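Local coordinates for protein DR2417 (Deinococcus radiodurans, PDB 4XWW) that probably degrades and matures RNA as a 5'-3' exonuclease, and possibly as an endonuclease, of the metallo-beta-lactamase superfamily, working as a homodimer, at residues Met58-Ile63 against Tyr454-Gly459; Gly92-Phe97 against Glu117-Phe122; Ile22-Met27 against Val448-Val453. All coordinates share one frame; numbering follows the deposited sequence.

Contact 1: residues Met58-Ile63 against Tyr454-Gly459; sequences MGIDLI and YVDGLG. With MN (manganese (II) ion), chain G.
Gly59 and Asp456 grip one manganese ion between them: the carbonyl O of Gly59 sits 2.3 Å from the metal and Asp456 OD1 2.2 Å. In Asp456, chi1 (-162°) puts CG anti to the backbone N, on the side of the metal, and chi2 (-10°) turns the oxygens. The other oxygen, OD2, is taken by a salt bridge to Arg471, so the group is held through both oxygens. Asp61 uses its carboxylate differently. OD2 accepts a nearly straight hydrogen bond from the backbone N of Gly457 at 2.7 Å, met on the syn side but 31° out of the carboxylate plane, and this ties it to the type II' turn running from Asp456 to Gly459. With Asp61 OD2 only 4.1 Å from Asp456 OD1, the nearby metal probably eases the repulsion of the two acids.

Beside the site the backbones pair as antiparallel strands with a classic beta bulge: Asp61 N (2.8 Å) and, more weakly, Leu62 N both donate to Val455 O, while Val455 N returns a bond to Leu62 O. On one face Leu62 CD1 packs 3.6 Å from Val455 CG2, the two side chains side by side. On the other, Ile60 CD1 comes obliquely to Tyr454 CD1 at 3.5 Å, and Ile63 CG1 meets the edge of the same ring. Arg549 of the second subunit reaches Asp456 O. Strand 452-456 runs between 62-65 and 459-460 in a three-stranded antiparallel sheet, with helices 93-97 (through Tyr95) and 465-477 packed on it.

Contact 2: residues Gly92-Phe97 against Glu117-Phe122; sequences GLPYIF and EKLSEF
Pro94 and Phe122 make the central touch, a CH-pi contact in which Pro94 CB sits 3.6 Å from the centroid of the Phe122 ring and 12° off its normal, squarely over the middle of the face. The same ring then turns its edge to Tyr95. This aromatic pair is T-shaped, with centroids 5.2 Å apart and planes at 74°; Phe122 CE2 stands over the Tyr95 face, while CZ lies beyond the ring, above the hydroxyl, 3.4 Å from Tyr95 OH. One phenyl ring thus spends its face on the proline and its rim on the tyrosine.

Both helices belong to the metallo-beta-lactamase part of the chain, helix 93-97 following shortly after the zinc-binding residues His84, His86, Asp88 and His89. Their short segments cross at -66° with axes 9.9 Å apart, and Pro94, beside Leu119 in the backbone register, fills the crossing.

The remaining packing is aliphatic. Pro94 CG rests on Lys118 CG at 3.6 Å, the proline ring and the lysine stem passing at a slant. Lys118 CG stands anti to its backbone N, which carries the start of the stem to Pro94, and beyond CD the chain bends twice before NZ forms a salt bridge with Glu87: the stem packs while the ammonium is spoken for. Deeper in, Leu119 CD2 lies 4.1 Å from Pro94 CA and also approaches the edge of the Phe97 ring at CD2. Leu93 CB covers part of one face of that ring, and Trp80 of strand 77-82 meets Phe97 edge-to-face.

Contact 3: residues Ile22-Met27 against Val448-Val453; sequences IPLGGM and VAAGAV
Two waters, rather than any direct hydrogen bond, join Leu24 to Gly451. Each is placed to donate to the carbonyl O of Leu24, at 2.8 Å from water 1 and 2.7 Å from water 2, and water 1 is placed to donate to Gly451 O as well. Both waters have more acceptors in reach than protons, so not all of these bonds need form at once. Water 2 accepts from Gly451 N at 2.9 Å.

The apolar part centres on Val448 CG2, which touches Ile22 CG2 at 3.7 Å and Leu24 CD2 at 3.9 Å, each side chain meeting the valine at about a right angle. Farther along, Leu24 CD2 also lies 4.4 Å from Ala450 CB.

The contact lies between the eight-stranded sheet that holds strand 19-23 and the start of the three-stranded sheet at 452-456. The chain leaving strand 19-23 turns a corner at Leu24, with a classic beta bulge in which Leu24 and Gly25 both face Ile34. Tyr69 of helix 68-72 packs on both Ile22 and Val448. With methyl packing at one end and water-bridged backbone atoms at the other, the two backbones are held near each other without pairing as strands.

Overall arrangement
Contacts 1 and 3 share strand 452-456 and meet where Ile63 CG2 packs on Ala452 CB, whereas contact 2 joins contact 1 through Tyr95, whose CE1 lies near Leu62 CD1 and whose OH lies near Val455 CG1. Contact 2 and contact 3 do not touch. All three are partly buried, but their chemistry differs. Contact 1 combines strand pairing, a metal and carboxylates beside the second subunit; contact 2 has no hydrogen bond across it and relies on rings and aliphatic chains, from buried Leu119 and Phe97 out to exposed Phe122; contact 3 couples methyls with waters. Contacts 1 and 3 bring early and late chain together, while contact 2 is local.

Contact 1: residues Met58-Ile63 against Tyr454-Gly459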
loop_
_atom_site.group_PDB
_atom_site.type_symbol
_atom_site.label_atom_id
_atom_site.label_comp_id
_atom_site.label_asym_id
_atom_site.label_seq_id
_atom_site.Cartn_x
_atom_site.Cartn_y
_atom_site.Cartn_z
ATOM N N MET A 58 -3.172 3.973 12.860
ATOM C CA MET A 58 -4.587 3.766 12.629
ATOM C C MET A 58 -5.476 4.722 13.405
ATOM O O MET A 58 -5.219 5.048 14.561
ATOM C CB MET A 58 -4.956 2.322 12.960
ATOM C CG MET A 58 -4.403 1.346 11.938
ATOM S SD MET A 58 -4.661 -0.363 12.421
ATOM C CE MET A 58 -3.481 -0.456 13.736
ATOM N N GLY A 59 -6.526 5.175 12.734
ATOM C CA GLY A 59 -7.551 5.968 13.371
ATOM C C GLY A 59 -7.277 7.460 13.400
ATOM O O GLY A 59 -8.199 8.236 13.602
ATOM N N ILE A 60 -6.032 7.879 13.191
ATOM C CA ILE A 60 -5.752 9.314 13.310
ATOM C C ILE A 60 -6.005 10.042 11.989
ATOM O O ILE A 60 -5.971 9.439 10.915
ATOM C CB ILE A 60 -4.302 9.614 13.794
ATOM C CG1 ILE A 60 -3.278 9.408 12.680
ATOM C CG2 ILE A 60 -3.964 8.855 15.090
ATOM C CD1 ILE A 60 -1.872 9.813 13.079
ATOM N N ASP A 61 -6.268 11.345 12.083
ATOM C CA ASP A 61 -6.660 12.134 10.917
ATOM C C ASP A 61 -5.486 12.823 10.228
ATOM O O ASP A 61 -5.368 12.783 9.002
ATOM C CB ASP A 61 -7.701 13.177 11.321
ATOM C CG ASP A 61 -8.913 12.562 11.979
ATOM O OD1 ASP A 61 -9.337 11.467 11.550
ATOM O OD2 ASP A 61 -9.442 13.163 12.934
ATOM N N LEU A 62 -4.626 13.468 11.007
ATOM C CA LEU A 62 -3.459 14.129 10.433
ATOM C C LEU A 62 -2.350 14.270 11.465
ATOM O O LEU A 62 -2.544 13.979 12.638
ATOM C CB LEU A 62 -3.846 15.505 9.872
ATOM C CG LEU A 62 -4.557 16.450 10.834
ATOM C CD1 LEU A 62 -3.615 17.560 11.337
ATOM C CD2 LEU A 62 -5.798 17.054 10.173
ATOM N N ILE A 63 -1.177 14.679 11.002
ATOM C CA ILE A 63 -0.006 14.796 11.857
ATOM C C ILE A 63 0.573 16.216 11.724
ATOM O O ILE A 63 0.719 16.724 10.631
ATOM C CB ILE A 63 1.070 13.749 11.481
ATOM C CG1 ILE A 63 0.464 12.337 11.465
ATOM C CG2 ILE A 63 2.252 13.853 12.429
ATOM C CD1 ILE A 63 1.349 11.276 10.825
ATOM N N TYR A 454 -0.019 13.777 16.902
ATOM C CA TYR A 454 -1.182 13.251 16.196
ATOM C C TYR A 454 -2.453 14.035 16.482
ATOM O O TYR A 454 -2.704 14.451 17.608
ATOM C CB TYR A 454 -1.413 11.778 16.551
ATOM C CG TYR A 454 -0.210 10.902 16.301
ATOM C CD1 TYR A 454 0.604 11.107 15.197
ATOM C CD2 TYR A 454 0.123 9.881 17.177
ATOM C CE1 TYR A 454 1.710 10.312 14.962
ATOM C CE2 TYR A 454 1.221 9.080 16.952
ATOM C CZ TYR A 454 2.014 9.301 15.844
ATOM O OH TYR A 454 3.111 8.500 15.627
ATOM N N VAL A 455 -3.249 14.226 15.439
ATOM C CA VAL A 455 -4.585 14.792 15.567
ATOM C C VAL A 455 -5.615 13.706 15.257
ATOM O O VAL A 455 -5.562 13.070 14.209
ATOM C CB VAL A 455 -4.785 15.988 14.624
ATOM C CG1 VAL A 455 -6.195 16.544 14.755
ATOM C CG2 VAL A 455 -3.758 17.073 14.926
ATOM N N ASP A 456 -6.537 13.497 16.185
ATOM C CA ASP A 456 -7.558 12.465 16.054
ATOM C C ASP A 456 -8.865 13.041 16.562
ATOM O O ASP A 456 -9.057 13.172 17.762
ATOM C CB ASP A 456 -7.169 11.225 16.848
ATOM C CG ASP A 456 -7.933 9.982 16.419
ATOM O OD1 ASP A 456 -8.894 10.096 15.632
ATOM O OD2 ASP A 456 -7.573 8.896 16.899
ATOM N N GLY A 457 -9.747 13.421 15.647
ATOM C CA GLY A 457 -10.954 14.122 16.031
ATOM C C GLY A 457 -10.604 15.519 16.506
ATOM O O GLY A 457 -9.933 16.276 15.805
ATOM N N LEU A 458 -11.052 15.858 17.708
ATOM C CA LEU A 458 -10.760 17.156 18.299
ATOM C C LEU A 458 -9.477 17.097 19.117
ATOM O O LEU A 458 -8.915 18.131 19.492
ATOM C CB LEU A 458 -11.923 17.609 19.181
ATOM C CG LEU A 458 -13.272 17.817 18.500
ATOM C CD1 LEU A 458 -14.369 17.883 19.549
ATOM C CD2 LEU A 458 -13.246 19.086 17.663
ATOM N N GLY A 459 -9.026 15.880 19.395
ATOM C CA GLY A 459 -7.853 15.665 20.215
ATOM C C GLY A 459 -6.556 15.946 19.480
ATOM O O GLY A 459 -6.325 15.456 18.373
HETATM MN MN MN G . -10.214 9.013 14.261
#

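Contact 2: residues Gly92-Phe97 against Glu117-Phe122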
loop_
_atom_site.group_PDB
_atom_site.type_symbol
_atom_site.label_atom_id
_atom_site.label_comp_id
_atom_site.label_asym_id
_atom_site.label_seq_id
_atom_site.Cartn_x
_atom_site.Cartn_y
_atom_site.Cartn_z
ATOM N N GLY A 92 -0.562 22.653 9.090
ATOM C CA GLY A 92 -0.318 22.727 10.518
ATOM C C GLY A 92 -0.446 24.112 11.135
ATOM O O GLY A 92 -0.365 24.257 12.344
ATOM N N LEU A 93 -0.639 25.137 10.312
ATOM C CA LEU A 93 -0.633 26.512 10.821
ATOM C C LEU A 93 -1.714 26.833 11.882
ATOM O O LEU A 93 -1.424 27.548 12.844
ATOM C CB LEU A 93 -0.723 27.492 9.641
ATOM C CG LEU A 93 0.513 27.416 8.733
ATOM C CD1 LEU A 93 0.389 28.277 7.491
ATOM C CD2 LEU A 93 1.785 27.792 9.508
ATOM N N PRO A 94 -2.947 26.301 11.739
ATOM C CA PRO A 94 -3.933 26.526 12.807
ATOM C C PRO A 94 -3.442 26.054 14.175
ATOM O O PRO A 94 -3.616 26.738 15.183
ATOM C CB PRO A 94 -5.133 25.683 12.355
ATOM C CG PRO A 94 -5.001 25.608 10.894
ATOM C CD PRO A 94 -3.537 25.550 10.611
ATOM N N TYR A 95 -2.808 24.888 14.190
ATOM C CA TYR A 95 -2.280 24.311 15.421
ATOM C C TYR A 95 -1.055 25.064 15.937
ATOM O O TYR A 95 -0.936 25.319 17.136
ATOM C CB TYR A 95 -1.949 22.836 15.190
ATOM C CG TYR A 95 -3.126 22.082 14.611
ATOM C CD1 TYR A 95 -3.317 22.006 13.233
ATOM C CD2 TYR A 95 -4.072 21.485 15.440
ATOM C CE1 TYR A 95 -4.403 21.330 12.700
ATOM C CE2 TYR A 95 -5.161 20.811 14.913
ATOM C CZ TYR A 95 -5.319 20.736 13.544
ATOM O OH TYR A 95 -6.396 20.065 13.011
ATOM N N ILE A 96 -0.166 25.437 15.025
ATOM C CA ILE A 96 1.053 26.164 15.373
ATOM C C ILE A 96 0.760 27.628 15.768
ATOM O O ILE A 96 1.197 28.082 16.837
ATOM C CB ILE A 96 2.076 26.109 14.193
ATOM C CG1 ILE A 96 2.495 24.657 13.903
ATOM C CG2 ILE A 96 3.284 27.031 14.480
ATOM C CD1 ILE A 96 3.144 24.440 12.553
ATOM N N PHE A 97 0.024 28.366 14.934
ATOM C CA PHE A 97 -0.209 29.792 15.212
ATOM C C PHE A 97 -0.985 30.009 16.519
ATOM O O PHE A 97 -0.797 31.020 17.185
ATOM C CB PHE A 97 -0.961 30.485 14.063
ATOM C CG PHE A 97 -0.126 30.734 12.826
ATOM C CD1 PHE A 97 1.260 30.658 12.862
ATOM C CD2 PHE A 97 -0.740 31.065 11.625
ATOM C CE1 PHE A 97 2.022 30.893 11.719
ATOM C CE2 PHE A 97 0.012 31.299 10.471
ATOM C CZ PHE A 97 1.399 31.219 10.522
ATOM N N GLU A 117 -8.809 31.163 5.010
ATOM C CA GLU A 117 -10.004 30.342 5.158
ATOM C C GLU A 117 -9.808 29.271 6.231
ATOM O O GLU A 117 -10.710 28.984 7.023
ATOM C CB GLU A 117 -10.369 29.692 3.827
ATOM C CG GLU A 117 -11.785 29.184 3.774
ATOM C CD GLU A 117 -11.955 28.049 2.795
ATOM O OE1 GLU A 117 -12.842 27.198 3.027
ATOM O OE2 GLU A 117 -11.198 28.003 1.798
ATOM N N LYS A 118 -8.619 28.685 6.242
ATOM C CA LYS A 118 -8.243 27.673 7.219
ATOM C C LYS A 118 -8.320 28.241 8.629
ATOM O O LYS A 118 -8.918 27.638 9.518
ATOM C CB LYS A 118 -6.832 27.164 6.905
ATOM C CG LYS A 118 -6.415 25.869 7.584
ATOM C CD LYS A 118 -5.070 25.369 7.038
ATOM C CE LYS A 118 -5.234 24.590 5.733
ATOM N NZ LYS A 118 -5.775 23.218 5.971
ATOM N N LEU A 119 -7.730 29.419 8.825
ATOM C CA LEU A 119 -7.744 30.063 10.127
ATOM C C LEU A 119 -9.164 30.426 10.538
ATOM O O LEU A 119 -9.518 30.334 11.709
ATOM C CB LEU A 119 -6.844 31.309 10.121
ATOM C CG LEU A 119 -5.384 30.983 9.811
ATOM C CD1 LEU A 119 -4.547 32.252 9.697
ATOM C CD2 LEU A 119 -4.808 30.056 10.864
ATOM N N SER A 120 -9.977 30.826 9.567
ATOM C CA SER A 120 -11.370 31.155 9.832
ATOM C C SER A 120 -12.135 29.959 10.405
ATOM O O SER A 120 -12.841 30.098 11.407
ATOM C CB SER A 120 -12.050 31.650 8.556
ATOM O OG SER A 120 -13.407 31.963 8.801
ATOM N N GLU A 121 -11.986 28.796 9.772
ATOM C CA GLU A 121 -12.622 27.558 10.238
ATOM C C GLU A 121 -12.279 27.276 11.693
ATOM O O GLU A 121 -13.086 26.712 12.437
ATOM C CB GLU A 121 -12.193 26.357 9.387
ATOM C CG GLU A 121 -12.460 26.479 7.896
ATOM C CD GLU A 121 -13.849 26.017 7.497
ATOM O OE1 GLU A 121 -14.531 25.377 8.325
ATOM O OE2 GLU A 121 -14.256 26.294 6.349
ATOM N N PHE A 122 -11.073 27.669 12.088
ATOM C CA PHE A 122 -10.586 27.402 13.431
ATOM C C PHE A 122 -10.884 28.518 14.406
ATOM O O PHE A 122 -10.640 28.373 15.597
ATOM C CB PHE A 122 -9.085 27.132 13.408
ATOM C CG PHE A 122 -8.748 25.685 13.253
ATOM C CD1 PHE A 122 -9.045 25.021 12.077
ATOM C CD2 PHE A 122 -8.148 24.985 14.284
ATOM C CE1 PHE A 122 -8.746 23.679 11.923
ATOM C CE2 PHE A 122 -7.843 23.650 14.142
ATOM C CZ PHE A 122 -8.142 22.992 12.957
#

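Contact 3: residues Ile22-Met27 against Val448-Val453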
loop_
_atom_site.group_PDB
_atom_site.type_symbol
_atom_site.label_atom_id
_atom_site.label_comp_id
_atom_site.label_asym_id
_atom_site.label_seq_id
_atom_site.Cartn_x
_atom_site.Cartn_y
_atom_site.Cartn_z
ATOM N N ILE A 22 17.455 24.826 11.112
ATOM C CA ILE A 22 16.899 23.788 11.972
ATOM C C ILE A 22 15.579 23.288 11.388
ATOM O O ILE A 22 14.526 23.865 11.645
ATOM C CB ILE A 22 16.687 24.323 13.414
ATOM C CG1 ILE A 22 17.965 25.019 13.917
ATOM C CG2 ILE A 22 16.246 23.196 14.345
ATOM C CD1 ILE A 22 17.808 25.744 15.258
ATOM N N PRO A 23 15.640 22.231 10.568
ATOM C CA PRO A 23 14.402 21.609 10.074
ATOM C C PRO A 23 13.603 21.016 11.224
ATOM O O PRO A 23 14.173 20.262 12.014
ATOM C CB PRO A 23 14.903 20.519 9.131
ATOM C CG PRO A 23 16.275 20.201 9.602
ATOM C CD PRO A 23 16.838 21.507 10.109
ATOM N N LEU A 24 12.326 21.373 11.346
ATOM C CA LEU A 24 11.482 20.758 12.372
ATOM C C LEU A 24 10.536 19.740 11.755
ATOM O O LEU A 24 9.892 18.971 12.463
ATOM C CB LEU A 24 10.691 21.813 13.155
ATOM C CG LEU A 24 11.521 22.724 14.072
ATOM C CD1 LEU A 24 10.633 23.760 14.817
ATOM C CD2 LEU A 24 12.375 21.903 15.068
ATOM N N GLY A 25 10.449 19.741 10.430
ATOM C CA GLY A 25 9.613 18.783 9.731
ATOM C C GLY A 25 9.946 18.871 8.260
ATOM O O GLY A 25 10.430 19.903 7.810
ATOM N N GLY A 26 9.686 17.803 7.519
ATOM C CA GLY A 26 9.911 17.785 6.084
ATOM C C GLY A 26 11.250 17.229 5.626
ATOM O O GLY A 26 11.496 17.090 4.429
ATOM N N MET A 27 12.113 16.901 6.580
ATOM C CA MET A 27 13.382 16.246 6.280
ATOM C C MET A 27 13.265 14.751 6.580
ATOM O O MET A 27 12.779 14.374 7.643
ATOM C CB MET A 27 14.515 16.844 7.112
ATOM C CG MET A 27 15.018 18.207 6.641
ATOM S SD MET A 27 15.885 18.152 5.071
ATOM C CE MET A 27 16.567 19.825 5.038
ATOM N N VAL A 448 17.661 19.370 18.419
ATOM C CA VAL A 448 16.622 19.975 19.245
ATOM C C VAL A 448 15.413 19.046 19.221
ATOM O O VAL A 448 15.348 18.148 18.389
ATOM C CB VAL A 448 16.218 21.384 18.751
ATOM C CG1 VAL A 448 17.434 22.281 18.660
ATOM C CG2 VAL A 448 15.506 21.301 17.399
ATOM N N ALA A 449 14.472 19.255 20.134
ATOM C CA ALA A 449 13.267 18.438 20.161
ATOM C C ALA A 449 12.509 18.585 18.848
ATOM O O ALA A 449 12.270 19.696 18.365
ATOM C CB ALA A 449 12.381 18.823 21.330
ATOM N N ALA A 450 12.150 17.453 18.264
ATOM C CA ALA A 450 11.409 17.437 17.015
ATOM C C ALA A 450 10.589 16.169 16.953
ATOM O O ALA A 450 10.883 15.214 17.659
ATOM C CB ALA A 450 12.348 17.526 15.823
ATOM N N GLY A 451 9.563 16.154 16.114
ATOM C CA GLY A 451 8.773 14.950 15.956
ATOM C C GLY A 451 7.329 15.177 15.584
ATOM O O GLY A 451 6.971 16.238 15.071
ATOM N N ALA A 452 6.497 14.166 15.845
ATOM C CA ALA A 452 5.123 14.181 15.376
ATOM C C ALA A 452 4.128 14.387 16.514
ATOM O O ALA A 452 4.328 13.905 17.629
ATOM C CB ALA A 452 4.820 12.889 14.620
ATOM N N VAL A 453 3.063 15.126 16.228
ATOM C CA VAL A 453 1.929 15.240 17.137
ATOM C C VAL A 453 0.687 14.780 16.377
ATOM O O VAL A 453 0.396 15.305 15.302
ATOM C CB VAL A 453 1.717 16.672 17.643
ATOM C CG1 VAL A 453 0.507 16.729 18.581
ATOM C CG2 VAL A 453 2.965 17.196 18.361
HETATM O O HOH W 1 7.780 17.180 12.589
HETATM O O HOH W 2 9.204 18.855 15.081
#